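Local coordinates for protein enoyl CoA hydratase/isomerase (Crotonase) (Legionella pneumophila subsp. pneumophila, PDB 3I47) that probably acts as an enoyl-CoA hydratase or isomerase of the crotonase family, working on the acyl-chain double bond of CoA thioesters, at residues S98-T102 and V208-K212. Sequence-based numbering, arbitrary orientation.
Sequences SPKPT and VKNSK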
# COMPACT_ATOMS: atom_id res chain seq x y z
N SER A 98 -1.64 9.21 -0.33
CA SER A 98 -2.84 9.04 -1.15
C SER A 98 -4.10 9.27 -0.32
O SER A 98 -4.26 8.61 0.70
CB SER A 98 -2.91 7.61 -1.70
OG SER A 98 -4.15 7.40 -2.38
N PRO A 99 -5.00 10.16 -0.77
CA PRO A 99 -6.28 10.29 -0.06
C PRO A 99 -7.19 9.09 -0.33
O PRO A 99 -8.10 8.82 0.46
CB PRO A 99 -6.92 11.55 -0.65
CG PRO A 99 -5.91 12.15 -1.56
CD PRO A 99 -4.84 11.14 -1.86
N LYS A 100 -6.94 8.40 -1.44
CA LYS A 100 -7.71 7.20 -1.81
C LYS A 100 -7.15 5.95 -1.12
O LYS A 100 -5.94 5.87 -0.85
CB LYS A 100 -7.67 7.00 -3.33
CG LYS A 100 -8.13 8.23 -4.10
CD LYS A 100 -8.01 8.04 -5.60
CE LYS A 100 -8.50 9.31 -6.27
NZ LYS A 100 -8.50 9.23 -7.75
N PRO A 101 -8.02 4.95 -0.85
CA PRO A 101 -7.54 3.68 -0.28
C PRO A 101 -6.50 3.01 -1.17
O PRO A 101 -6.65 2.99 -2.40
CB PRO A 101 -8.79 2.80 -0.24
CG PRO A 101 -9.94 3.78 -0.25
CD PRO A 101 -9.49 5.00 -0.99
N THR A 102 -5.46 2.49 -0.54
CA THR A 102 -4.40 1.77 -1.26
C THR A 102 -4.27 0.34 -0.73
O THR A 102 -4.33 0.11 0.48
CB THR A 102 -3.05 2.48 -1.11
OG1 THR A 102 -2.76 2.68 0.27
CG2 THR A 102 -3.07 3.83 -1.83
N VAL A 208 -15.61 7.32 2.60
CA VAL A 208 -14.42 6.45 2.64
C VAL A 208 -13.17 7.31 2.82
O VAL A 208 -12.35 7.05 3.72
CB VAL A 208 -14.34 5.58 1.37
CG1 VAL A 208 -12.95 4.94 1.26
CG2 VAL A 208 -15.38 4.49 1.40
N LYS A 209 -13.02 8.35 2.00
CA LYS A 209 -11.87 9.24 2.13
C LYS A 209 -11.84 9.97 3.47
O LYS A 209 -10.79 10.10 4.09
CB LYS A 209 -11.82 10.21 0.95
CG LYS A 209 -11.60 9.49 -0.36
CD LYS A 209 -11.34 10.46 -1.50
CE LYS A 209 -12.64 11.05 -2.00
NZ LYS A 209 -12.41 11.87 -3.22
N ASN A 210 -13.00 10.45 3.92
CA ASN A 210 -13.09 11.12 5.20
C ASN A 210 -12.74 10.19 6.36
O ASN A 210 -12.13 10.63 7.33
CB ASN A 210 -14.51 11.64 5.45
CG ASN A 210 -14.93 12.78 4.52
OD1 ASN A 210 -16.10 13.15 4.52
ND2 ASN A 210 -13.99 13.32 3.74
N SER A 211 -13.12 8.92 6.24
CA SER A 211 -12.83 7.93 7.29
C SER A 211 -11.35 7.63 7.39
O SER A 211 -10.81 7.44 8.48
CB SER A 211 -13.61 6.64 7.05
OG SER A 211 -14.99 6.89 7.24
N LYS A 212 -10.68 7.61 6.24
CA LYS A 212 -9.22 7.47 6.22
C LYS A 212 -8.58 8.66 6.94
O LYS A 212 -7.73 8.47 7.81
CB LYS A 212 -8.70 7.38 4.79
CG LYS A 212 -7.18 7.26 4.69
CD LYS A 212 -6.77 6.84 3.30
CE LYS A 212 -5.27 6.77 3.17
NZ LYS A 212 -4.91 6.14 1.87
O HOH W 1 -8.38 10.38 2.72
O HOH W 2 -2.22 5.21 1.41
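Residues 98-102 run from the loop after helix 78-97 into the start of strand 102-106. Residues 208-212 are one turn of helix 205-218, with the backbone hydrogen bond from Lys212 N to Val208 O at 3.1 Å. The closest pair of CA atoms is Lys100 and Lys209, 6.1 Å apart. Lys212 points toward the loop with a fully extended side chain. Its NZ donates hydrogen bonds to Ser98 O (2.8 Å) and Lys100 O (2.9 Å). Ser98 OG also donates to Lys100 O, at 2.8 Å, which ties the loop to itself. Water 2 links Lys212 NZ to Thr102 OG1, which also hydrogen-bonds to the backbone N of Asp122. The Asp122 carboxylate forms a salt bridge with the same ammonium. Water 1 joins Pro99 O to Lys209 O. Apolar contact is small: Pro101 CG meets Val208 CG1 at 3.6 Å. The contact thus joins the C-terminal helical part to the core sheet of the crotonase fold. One lysine ammonium, paired with Asp122, donates to two carbonyls of the loop.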